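PDB 6EI3: proton-dependent oligopeptide transporter family protein from Xanthomonas campestris, which probably couples the movement of protons to the transport of small peptides across the membrane, and is captured here in an auto-inhibited state. Local coordinates for residues A[148-153]-A[338-343]; A[222-227]-A[267-272]; A[231-236]-A[257-262]. All blocks are in the same frame, centred on the assembly; numbering follows the deposited sequence.

Contact 1 (A[148-153]-A[338-343]); sequences INFGSL and LVMLLI. With 78M ((2S)-2,3-dihydroxypropyl(7Z)-pentadec-7-enoate), chain N.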
loop_
_atom_site.group_PDB
_atom_site.type_symbol
_atom_site.label_atom_id
_atom_site.label_comp_id
_atom_site.label_asym_id
_atom_site.label_seq_id
_atom_site.Cartn_x
_atom_site.Cartn_y
_atom_site.Cartn_z
ATOM N N ILE A 148 -6.974 11.314 8.260
ATOM C CA ILE A 148 -5.908 10.338 8.055
ATOM C C ILE A 148 -4.570 10.919 8.516
ATOM O O ILE A 148 -3.877 10.280 9.306
ATOM C CB ILE A 148 -5.870 9.827 6.594
ATOM C CG1 ILE A 148 -7.161 9.030 6.260
ATOM C CG2 ILE A 148 -4.610 8.957 6.346
ATOM C CD1 ILE A 148 -7.443 8.817 4.763
ATOM N N ASN A 149 -4.238 12.145 8.085
ATOM C CA ASN A 149 -2.952 12.750 8.411
ATOM C C ASN A 149 -2.812 13.150 9.864
ATOM O O ASN A 149 -1.779 12.833 10.451
ATOM C CB ASN A 149 -2.619 13.892 7.471
ATOM C CG ASN A 149 -2.265 13.355 6.097
ATOM O OD1 ASN A 149 -1.214 12.748 5.884
ATOM N ND2 ASN A 149 -3.182 13.455 5.167
ATOM N N PHE A 150 -3.826 13.796 10.462
ATOM C CA PHE A 150 -3.747 14.141 11.879
ATOM C C PHE A 150 -3.782 12.894 12.771
ATOM O O PHE A 150 -3.022 12.832 13.728
ATOM C CB PHE A 150 -4.783 15.194 12.296
ATOM C CG PHE A 150 -4.328 16.596 11.967
ATOM C CD1 PHE A 150 -3.287 17.191 12.669
ATOM C CD2 PHE A 150 -4.922 17.311 10.938
ATOM C CE1 PHE A 150 -2.857 18.479 12.357
ATOM C CE2 PHE A 150 -4.505 18.609 10.640
ATOM C CZ PHE A 150 -3.465 19.177 11.339
ATOM N N GLY A 151 -4.572 11.892 12.391
ATOM C CA GLY A 151 -4.652 10.619 13.107
ATOM C C GLY A 151 -3.338 9.848 13.074
ATOM O O GLY A 151 -2.903 9.324 14.098
ATOM N N SER A 152 -2.680 9.802 11.897
ATOM C CA SER A 152 -1.386 9.155 11.700
ATOM C C SER A 152 -0.291 9.929 12.474
ATOM O O SER A 152 0.568 9.316 13.106
ATOM C CB SER A 152 -1.041 9.104 10.208
ATOM O OG SER A 152 0.305 8.705 10.010
ATOM N N LEU A 153 -0.314 11.265 12.402
ATOM C CA LEU A 153 0.659 12.107 13.103
ATOM C C LEU A 153 0.581 11.896 14.620
ATOM O O LEU A 153 1.611 11.659 15.258
ATOM C CB LEU A 153 0.447 13.596 12.747
ATOM C CG LEU A 153 1.663 14.544 12.903
ATOM C CD1 LEU A 153 1.460 15.810 12.089
ATOM C CD2 LEU A 153 1.841 14.979 14.324
ATOM N N LEU A 338 4.697 16.259 6.752
ATOM C CA LEU A 338 5.258 16.669 5.472
ATOM C C LEU A 338 4.254 16.538 4.319
ATOM O O LEU A 338 4.293 17.341 3.397
ATOM C CB LEU A 338 6.585 15.947 5.183
ATOM C CG LEU A 338 7.787 16.425 5.982
ATOM C CD1 LEU A 338 8.840 15.333 6.063
ATOM C CD2 LEU A 338 8.369 17.714 5.404
ATOM N N VAL A 339 3.333 15.574 4.384
ATOM C CA VAL A 339 2.286 15.448 3.366
ATOM C C VAL A 339 1.422 16.747 3.452
ATOM O O VAL A 339 1.129 17.372 2.428
ATOM C CB VAL A 339 1.397 14.181 3.565
ATOM C CG1 VAL A 339 0.117 14.257 2.715
ATOM C CG2 VAL A 339 2.160 12.894 3.259
ATOM N N MET A 340 1.038 17.144 4.678
ATOM C CA MET A 340 0.184 18.325 4.895
ATOM C C MET A 340 0.861 19.614 4.497
ATOM O O MET A 340 0.169 20.525 4.067
ATOM C CB MET A 340 -0.366 18.392 6.328
ATOM C CG MET A 340 -1.421 17.328 6.587
ATOM S SD MET A 340 -2.157 17.370 8.239
ATOM C CE MET A 340 -0.711 17.023 9.282
ATOM N N LEU A 341 2.199 19.691 4.599
ATOM C CA LEU A 341 2.930 20.877 4.163
ATOM C C LEU A 341 3.160 20.856 2.634
ATOM O O LEU A 341 2.992 21.884 1.977
ATOM C CB LEU A 341 4.304 20.977 4.872
ATOM C CG LEU A 341 4.315 21.334 6.370
ATOM C CD1 LEU A 341 5.720 21.234 6.940
ATOM C CD2 LEU A 341 3.763 22.733 6.612
ATOM N N LEU A 342 3.574 19.686 2.087
ATOM C CA LEU A 342 3.983 19.517 0.685
ATOM C C LEU A 342 2.846 19.413 -0.318
ATOM O O LEU A 342 3.059 19.834 -1.452
ATOM C CB LEU A 342 4.975 18.351 0.493
ATOM C CG LEU A 342 6.342 18.524 1.201
ATOM C CD1 LEU A 342 7.152 17.218 1.157
ATOM C CD2 LEU A 342 7.134 19.724 0.646
ATOM N N ILE A 343 1.673 18.868 0.054
ATOM C CA ILE A 343 0.511 18.858 -0.851
ATOM C C ILE A 343 0.201 20.349 -1.259
ATOM O O ILE A 343 0.321 20.649 -2.447
ATOM C CB ILE A 343 -0.722 18.063 -0.284
ATOM C CG1 ILE A 343 -0.526 16.511 -0.391
ATOM C CG2 ILE A 343 -2.072 18.524 -0.887
ATOM C CD1 ILE A 343 -0.627 15.864 -1.758
HETATM O O21 78M N . 1.891 26.737 5.490
HETATM C C20 78M N . 1.441 27.927 4.856
HETATM C C18 78M N . 0.397 28.624 5.697
HETATM O O19 78M N . -0.761 27.796 5.837
HETATM C C17 78M N . 0.014 29.989 5.167
HETATM O O2 78M N . -0.709 29.763 3.933
HETATM C C1 78M N . -1.960 30.233 3.828
HETATM O O1 78M N . -2.531 30.841 4.696
HETATM C C2 78M N . -2.551 29.912 2.484
HETATM C C3 78M N . -3.231 28.549 2.417
HETATM C C4 78M N . -2.252 27.392 2.233
HETATM C C5 78M N . -2.879 26.000 2.233
HETATM C C6 78M N . -3.272 25.447 3.612
HETATM C C7 78M N . -2.110 25.093 4.496
HETATM C C8 78M N . -1.690 23.876 4.781
HETATM C C9 78M N . -0.545 23.514 5.672
HETATM C C10 78M N . -0.977 22.547 6.769
HETATM C C11 78M N . 0.080 22.286 7.826
HETATM C C12 78M N . -0.368 21.334 8.931
HETATM C C13 78M N . 0.582 21.230 10.117
HETATM C C15 78M N . 1.540 22.342 12.187
HETATM C C14 78M N . 0.477 22.379 11.115
#
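OD1 of N149, on helix 137-165, is gripped by a hydrogen bond from Q514 and meets V339 of helix 334-357, whose CG1 lies 3.8 Å away. The amide's ND2 donates one of its hydrogens to the carbonyl of Y145, a turn earlier, so both ends of this buried group are satisfied, which probably holds the amide's rotation. Q514 closes an ENLYFQ terminus, probably the protease-site remnant of an expression tag, and its arrival here is consistent with the auto-inhibited state of the crystal.

M340 supplies the apolar half. Its chain slides past N149 in the opposite direction, bringing SD to 3.6 Å from N149 CB. The sulfur also sits over one face of the F150 ring, displaced toward the rim, 3.9 Å from the centroid and 23° off the normal, a Met-aromatic contact. The bend at chi3 (-63°) turns CE above the same ring, 4.1 Å from the centroid and only 12° off the normal, as a CH-pi contact. CE reaches L153 as well, whose CD1 is 3.8 Å away.

The helices run roughly antiparallel, and their axes stay 10.4 Å apart, so long side chains rather than backbones make the join between the two halves of this major facilitator fold. A lipid chain flanks M340, with C12 3.9 Å from its CB. With no hydrogen bond passing directly between the two segments, cohesion across them rests on dispersion and sulfur-aromatic attraction, while the amide's polarity is met by neighbours.

Contact 2 (A[222-227]-A[267-272]); sequences GRPGLA and TWWQLE. With 78M ((2S)-2,3-dihydroxypropyl(7Z)-pentadec-7-enoate), chain O.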
loop_
_atom_site.group_PDB
_atom_site.type_symbol
_atom_site.label_atom_id
_atom_site.label_comp_id
_atom_site.label_asym_id
_atom_site.label_seq_id
_atom_site.Cartn_x
_atom_site.Cartn_y
_atom_site.Cartn_z
ATOM N N GLY A 222 -5.268 -19.702 -33.555
ATOM C CA GLY A 222 -5.251 -20.413 -32.279
ATOM C C GLY A 222 -5.443 -19.424 -31.145
ATOM O O GLY A 222 -6.013 -18.353 -31.366
ATOM N N ARG A 223 -4.991 -19.764 -29.918
ATOM C CA ARG A 223 -5.127 -18.880 -28.748
ATOM C C ARG A 223 -3.815 -18.810 -27.913
ATOM O O ARG A 223 -3.725 -19.459 -26.867
ATOM C CB ARG A 223 -6.336 -19.272 -27.864
ATOM C CG ARG A 223 -7.682 -19.403 -28.575
ATOM C CD ARG A 223 -8.385 -20.668 -28.125
ATOM N NE ARG A 223 -9.613 -20.387 -27.377
ATOM C CZ ARG A 223 -10.223 -21.260 -26.582
ATOM N NH1 ARG A 223 -9.702 -22.464 -26.381
ATOM N NH2 ARG A 223 -11.343 -20.927 -25.957
ATOM N N PRO A 224 -2.782 -18.040 -28.343
ATOM C CA PRO A 224 -1.536 -17.995 -27.556
ATOM C C PRO A 224 -1.637 -17.179 -26.260
ATOM O O PRO A 224 -0.836 -17.386 -25.344
ATOM C CB PRO A 224 -0.506 -17.440 -28.539
ATOM C CG PRO A 224 -1.292 -16.657 -29.510
ATOM C CD PRO A 224 -2.690 -17.194 -29.552
ATOM N N GLY A 225 -2.628 -16.291 -26.189
ATOM C CA GLY A 225 -2.900 -15.477 -25.008
ATOM C C GLY A 225 -3.498 -16.313 -23.893
ATOM O O GLY A 225 -3.126 -16.147 -22.726
ATOM N N LEU A 226 -4.414 -17.248 -24.255
ATOM C CA LEU A 226 -5.033 -18.182 -23.306
ATOM C C LEU A 226 -3.956 -19.162 -22.823
ATOM O O LEU A 226 -3.955 -19.525 -21.646
ATOM C CB LEU A 226 -6.187 -18.973 -23.960
ATOM C CG LEU A 226 -7.505 -19.179 -23.171
ATOM C CD1 LEU A 226 -8.341 -20.269 -23.813
ATOM C CD2 LEU A 226 -7.281 -19.549 -21.708
ATOM N N ALA A 227 -3.032 -19.558 -23.732
ATOM C CA ALA A 227 -1.906 -20.453 -23.451
ATOM C C ALA A 227 -0.997 -19.819 -22.393
ATOM O O ALA A 227 -0.734 -20.445 -21.366
ATOM C CB ALA A 227 -1.127 -20.735 -24.725
ATOM N N THR A 267 -4.349 -11.339 -22.126
ATOM C CA THR A 267 -5.529 -10.555 -22.505
ATOM C C THR A 267 -5.113 -9.502 -23.529
ATOM O O THR A 267 -5.840 -9.288 -24.492
ATOM C CB THR A 267 -6.210 -9.960 -21.268
ATOM O OG1 THR A 267 -6.601 -11.029 -20.405
ATOM C CG2 THR A 267 -7.432 -9.101 -21.610
ATOM N N TRP A 268 -3.928 -8.877 -23.332
ATOM C CA TRP A 268 -3.346 -7.875 -24.232
ATOM C C TRP A 268 -3.160 -8.456 -25.644
ATOM O O TRP A 268 -3.405 -7.758 -26.627
ATOM C CB TRP A 268 -2.001 -7.352 -23.677
ATOM C CG TRP A 268 -1.364 -6.306 -24.546
ATOM C CD1 TRP A 268 -0.425 -6.504 -25.516
ATOM C CD2 TRP A 268 -1.675 -4.905 -24.568
ATOM N NE1 TRP A 268 -0.131 -5.314 -26.140
ATOM C CE2 TRP A 268 -0.874 -4.313 -25.570
ATOM C CE3 TRP A 268 -2.534 -4.085 -23.816
ATOM C CZ2 TRP A 268 -0.913 -2.940 -25.848
ATOM C CZ3 TRP A 268 -2.554 -2.721 -24.078
ATOM C CH2 TRP A 268 -1.776 -2.168 -25.105
ATOM N N TRP A 269 -2.730 -9.725 -25.726
ATOM C CA TRP A 269 -2.482 -10.468 -26.966
ATOM C C TRP A 269 -3.736 -10.633 -27.829
ATOM O O TRP A 269 -3.655 -10.486 -29.049
ATOM C CB TRP A 269 -1.953 -11.873 -26.628
ATOM C CG TRP A 269 -0.466 -12.051 -26.687
ATOM C CD1 TRP A 269 0.430 -11.771 -25.698
ATOM C CD2 TRP A 269 0.275 -12.686 -27.733
ATOM N NE1 TRP A 269 1.695 -12.155 -26.081
ATOM C CE2 TRP A 269 1.630 -12.718 -27.328
ATOM C CE3 TRP A 269 -0.064 -13.201 -28.995
ATOM C CZ2 TRP A 269 2.642 -13.253 -28.135
ATOM C CZ3 TRP A 269 0.941 -13.727 -29.791
ATOM C CH2 TRP A 269 2.275 -13.747 -29.362
ATOM N N GLN A 270 -4.877 -10.981 -27.198
ATOM C CA GLN A 270 -6.142 -11.304 -27.864
ATOM C C GLN A 270 -7.293 -10.329 -27.585
ATOM O O GLN A 270 -8.444 -10.684 -27.839
ATOM C CB GLN A 270 -6.589 -12.715 -27.423
ATOM C CG GLN A 270 -5.692 -13.863 -27.837
ATOM C CD GLN A 270 -6.100 -15.196 -27.232
ATOM O OE1 GLN A 270 -5.276 -16.089 -27.090
ATOM N NE2 GLN A 270 -7.366 -15.376 -26.856
ATOM N N LEU A 271 -7.012 -9.121 -27.064
ATOM C CA LEU A 271 -8.056 -8.151 -26.725
ATOM C C LEU A 271 -8.900 -7.711 -27.933
ATOM O O LEU A 271 -10.102 -7.469 -27.772
ATOM C CB LEU A 271 -7.476 -6.943 -25.965
ATOM C CG LEU A 271 -8.464 -5.908 -25.451
ATOM C CD1 LEU A 271 -9.515 -6.519 -24.525
ATOM C CD2 LEU A 271 -7.751 -4.797 -24.781
ATOM N N GLU A 272 -8.295 -7.643 -29.128
ATOM C CA GLU A 272 -9.022 -7.268 -30.346
ATOM C C GLU A 272 -10.131 -8.267 -30.719
ATOM O O GLU A 272 -11.091 -7.864 -31.367
ATOM C CB GLU A 272 -8.071 -7.009 -31.532
ATOM C CG GLU A 272 -7.225 -5.751 -31.372
ATOM C CD GLU A 272 -7.984 -4.448 -31.197
ATOM O OE1 GLU A 272 -8.805 -4.111 -32.080
ATOM O OE2 GLU A 272 -7.752 -3.758 -30.178
HETATM O O21 78M O . 1.846 -0.705 -23.213
HETATM C C20 78M O . 0.881 -1.683 -22.863
HETATM C C18 78M O . 1.539 -2.970 -22.423
HETATM O O19 78M O . 2.376 -3.476 -23.466
HETATM C C17 78M O . 0.537 -4.021 -22.018
HETATM O O2 78M O . 1.268 -4.979 -21.216
HETATM C C1 78M O . 0.567 -5.848 -20.477
HETATM O O1 78M O . -0.626 -5.995 -20.558
HETATM C C2 78M O . 1.458 -6.599 -19.532
HETATM C C3 78M O . 1.123 -6.351 -18.067
HETATM C C4 78M O . 2.360 -6.220 -17.188
HETATM C C5 78M O . 2.522 -7.312 -16.144
HETATM C C6 78M O . 1.666 -7.132 -14.883
HETATM C C7 78M O . 2.470 -6.658 -13.715
HETATM C C8 78M O . 2.780 -7.352 -12.633
HETATM C C9 78M O . 3.594 -6.859 -11.471
HETATM C C10 78M O . 5.089 -7.106 -11.694
HETATM C C11 78M O . 5.981 -5.916 -11.387
HETATM C C12 78M O . 7.238 -5.869 -12.249
HETATM C C13 78M O . 8.088 -4.613 -12.107
HETATM C C15 78M O . 10.027 -3.500 -10.959
HETATM C C14 78M O . 8.997 -4.592 -10.892
#
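Q270 and G225 make the tight part of this contact, where OE1 of Q270 is set against the first turn of helix 224-239. OE1 takes a weak, bent bond from G225 N (2.8 Å, 129° at the hydrogen) and a straighter one from L226 N (3.2 Å, 145°). The L226 donor stands above the carbonyl plane, 48° out of it. G225 has no side chain in the way, and its CA comes to 4.1 Å from W269 CB. The chain of Q270 is extended beyond CG, which sets CD well out from its own backbone, and OE1 then lies beside the two amide N-H groups; the positive end of the helix probably favours the oxygen there. The other end of the amide is held too, NE2 giving hydrogen bonds to the carbonyls of A213 and L214.

The outer side is looser. The side chains of W269, on the surface, and P224 cross at about a right angle, W269 CZ3 lying 3.7 Å from P224 CG. R223 meets Q270 OE1 with its backbone C at 3.2 Å and its CB at 3.4 Å, before its chain leads off and NH2 bonds the carbonyl of L215.

The contact thus joins the start of helix 224-239 to the C-terminal part of helix 248-270. Helix 206-215 receives the Q270 amide, and W268 lies against L290 of helix 281-306, with a lipid's C17 3.5 Å from its CD2.

Contact 3 (A[231-236]-A[257-262]); sequences ISVLLA and VLLLAG. With 78M ((2S)-2,3-dihydroxypropyl(7Z)-pentadec-7-enoate), chain O.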
loop_
_atom_site.group_PDB
_atom_site.type_symbol
_atom_site.label_atom_id
_atom_site.label_comp_id
_atom_site.label_asym_id
_atom_site.label_seq_id
_atom_site.Cartn_x
_atom_site.Cartn_y
_atom_site.Cartn_z
ATOM N N ILE A 231 -0.309 -21.215 -18.647
ATOM C CA ILE A 231 1.072 -21.426 -18.185
ATOM C C ILE A 231 1.340 -20.628 -16.892
ATOM O O ILE A 231 1.987 -21.152 -15.977
ATOM C CB ILE A 231 2.088 -21.104 -19.323
ATOM C CG1 ILE A 231 2.022 -22.166 -20.441
ATOM C CG2 ILE A 231 3.540 -20.951 -18.802
ATOM C CD1 ILE A 231 2.442 -21.656 -21.835
ATOM N N SER A 232 0.814 -19.380 -16.808
ATOM C CA SER A 232 0.976 -18.530 -15.620
ATOM C C SER A 232 0.244 -19.127 -14.418
ATOM O O SER A 232 0.744 -19.005 -13.299
ATOM C CB SER A 232 0.514 -17.098 -15.891
ATOM O OG SER A 232 -0.890 -16.922 -15.774
ATOM N N VAL A 233 -0.923 -19.790 -14.656
ATOM C CA VAL A 233 -1.714 -20.465 -13.612
ATOM C C VAL A 233 -0.888 -21.648 -13.072
ATOM O O VAL A 233 -0.847 -21.868 -11.860
ATOM C CB VAL A 233 -3.124 -20.903 -14.122
ATOM C CG1 VAL A 233 -3.837 -21.826 -13.134
ATOM C CG2 VAL A 233 -4.002 -19.701 -14.440
ATOM N N LEU A 234 -0.196 -22.363 -13.972
ATOM C CA LEU A 234 0.654 -23.512 -13.640
ATOM C C LEU A 234 1.905 -23.094 -12.886
ATOM O O LEU A 234 2.286 -23.775 -11.932
ATOM C CB LEU A 234 1.013 -24.311 -14.903
ATOM C CG LEU A 234 0.163 -25.550 -15.220
ATOM C CD1 LEU A 234 -1.336 -25.222 -15.290
ATOM C CD2 LEU A 234 0.592 -26.158 -16.534
ATOM N N LEU A 235 2.532 -21.968 -13.298
ATOM C CA LEU A 235 3.711 -21.411 -12.627
ATOM C C LEU A 235 3.325 -20.861 -11.250
ATOM O O LEU A 235 4.113 -20.984 -10.315
ATOM C CB LEU A 235 4.394 -20.324 -13.470
ATOM C CG LEU A 235 5.136 -20.788 -14.734
ATOM C CD1 LEU A 235 5.380 -19.611 -15.678
ATOM C CD2 LEU A 235 6.449 -21.500 -14.395
ATOM N N ALA A 236 2.099 -20.293 -11.122
ATOM C CA ALA A 236 1.547 -19.787 -9.859
ATOM C C ALA A 236 1.357 -20.954 -8.883
ATOM O O ALA A 236 1.686 -20.821 -7.706
ATOM C CB ALA A 236 0.217 -19.099 -10.100
ATOM N N VAL A 257 1.789 -12.233 -8.685
ATOM C CA VAL A 257 2.552 -11.521 -9.725
ATOM C C VAL A 257 2.535 -12.291 -11.051
ATOM O O VAL A 257 2.371 -11.682 -12.115
ATOM C CB VAL A 257 3.988 -11.188 -9.248
ATOM C CG1 VAL A 257 4.864 -10.669 -10.394
ATOM C CG2 VAL A 257 3.951 -10.190 -8.087
ATOM N N LEU A 258 2.691 -13.628 -10.982
ATOM C CA LEU A 258 2.644 -14.498 -12.159
ATOM C C LEU A 258 1.266 -14.456 -12.802
ATOM O O LEU A 258 1.180 -14.259 -14.019
ATOM C CB LEU A 258 3.046 -15.950 -11.807
ATOM C CG LEU A 258 4.549 -16.194 -11.603
ATOM C CD1 LEU A 258 4.792 -17.523 -10.934
ATOM C CD2 LEU A 258 5.320 -16.151 -12.932
ATOM N N LEU A 259 0.190 -14.565 -11.992
ATOM C CA LEU A 259 -1.186 -14.495 -12.500
ATOM C C LEU A 259 -1.505 -13.146 -13.145
ATOM O O LEU A 259 -2.213 -13.116 -14.152
ATOM C CB LEU A 259 -2.227 -14.812 -11.413
ATOM C CG LEU A 259 -2.249 -16.260 -10.886
ATOM C CD1 LEU A 259 -2.994 -16.337 -9.548
ATOM C CD2 LEU A 259 -2.826 -17.235 -11.921
ATOM N N LEU A 260 -0.979 -12.032 -12.571
ATOM C CA LEU A 260 -1.211 -10.697 -13.127
ATOM C C LEU A 260 -0.511 -10.528 -14.481
ATOM O O LEU A 260 -1.115 -10.022 -15.422
ATOM C CB LEU A 260 -0.774 -9.586 -12.137
ATOM C CG LEU A 260 -1.636 -9.416 -10.871
ATOM C CD1 LEU A 260 -0.920 -8.563 -9.826
ATOM C CD2 LEU A 260 -3.019 -8.825 -11.196
ATOM N N ALA A 261 0.750 -10.968 -14.581
ATOM C CA ALA A 261 1.525 -10.850 -15.809
ATOM C C ALA A 261 0.999 -11.740 -16.945
ATOM O O ALA A 261 0.836 -11.256 -18.068
ATOM C CB ALA A 261 2.995 -11.137 -15.534
ATOM N N GLY A 262 0.727 -13.009 -16.637
ATOM C CA GLY A 262 0.246 -13.994 -17.603
ATOM C C GLY A 262 -1.150 -13.730 -18.127
ATOM O O GLY A 262 -1.345 -13.694 -19.344
HETATM O O21 78M O . 1.846 -0.705 -23.213
HETATM C C20 78M O . 0.881 -1.683 -22.863
HETATM C C18 78M O . 1.539 -2.970 -22.423
HETATM O O19 78M O . 2.376 -3.476 -23.466
HETATM C C17 78M O . 0.537 -4.021 -22.018
HETATM O O2 78M O . 1.268 -4.979 -21.216
HETATM C C1 78M O . 0.567 -5.848 -20.477
HETATM O O1 78M O . -0.626 -5.995 -20.558
HETATM C C2 78M O . 1.458 -6.599 -19.532
HETATM C C3 78M O . 1.123 -6.351 -18.067
HETATM C C4 78M O . 2.360 -6.220 -17.188
HETATM C C5 78M O . 2.522 -7.312 -16.144
HETATM C C6 78M O . 1.666 -7.132 -14.883
HETATM C C7 78M O . 2.470 -6.658 -13.715
HETATM C C8 78M O . 2.780 -7.352 -12.633
HETATM C C9 78M O . 3.594 -6.859 -11.471
HETATM C C10 78M O . 5.089 -7.106 -11.694
HETATM C C11 78M O . 5.981 -5.916 -11.387
HETATM C C12 78M O . 7.238 -5.869 -12.249
HETATM C C13 78M O . 8.088 -4.613 -12.107
HETATM C C15 78M O . 10.027 -3.500 -10.959
HETATM C C14 78M O . 8.997 -4.592 -10.892
#
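Helices 224-239 and 248-270 run almost exactly antiparallel here (174°), with axes 8.3 Å apart and the CA atoms of S232 and G262 only 5.0 Å from each other. They form a helical hairpin, probably the extra pair found between the two halves of bacterial POT transporters. The close approach is made possible by small residues: S232 and A236, four apart on one helix, face the other, and G262 offers bare backbone to S232.

Leucines flank this line. L258 reaches across so that its CD1 lies 3.6 Å from L235 O and 3.8 Å from L235 CB. L259 places CG 3.8 Å from A236 CB, while its CD2 meets V233 CG2 at 3.7 Å, the two side chains crossing obliquely. No hydrogen bond links the helices in these segments, so the join is van der Waals in kind. A261 and V257 instead border a lipid chain, whose C10 is near V257 CG1.

The S232 hydroxyl serves its own helix: with chi1 at 82°, OG sits between the backbone N and the carbonyl carbon and hydrogen-bonds A229 O, yet it still touches G262 CA at 3.6 Å.

How the contacts relate
From the N terminus, the chain first enters contact 1 on helix 137-165. It then runs through helices 168-188 and 206-215 to helix 224-239, which opens contact 2 at its start and contact 3 further along. Helix 248-270 returns antiparallel, closing contact 3 first and contact 2 after it, so the shorter loop lies within the longer. Helix 334-357 finally closes contact 1, whose loop of 184 intervening residues encloses both others. Contacts 2 and 3, with centres 14 Å apart, fasten one hairpin at two levels and border the same lipid. Contact 1, on the opposite side of the chain's centre, ties the fold's two halves; its centre is 44 Å from that of contact 2.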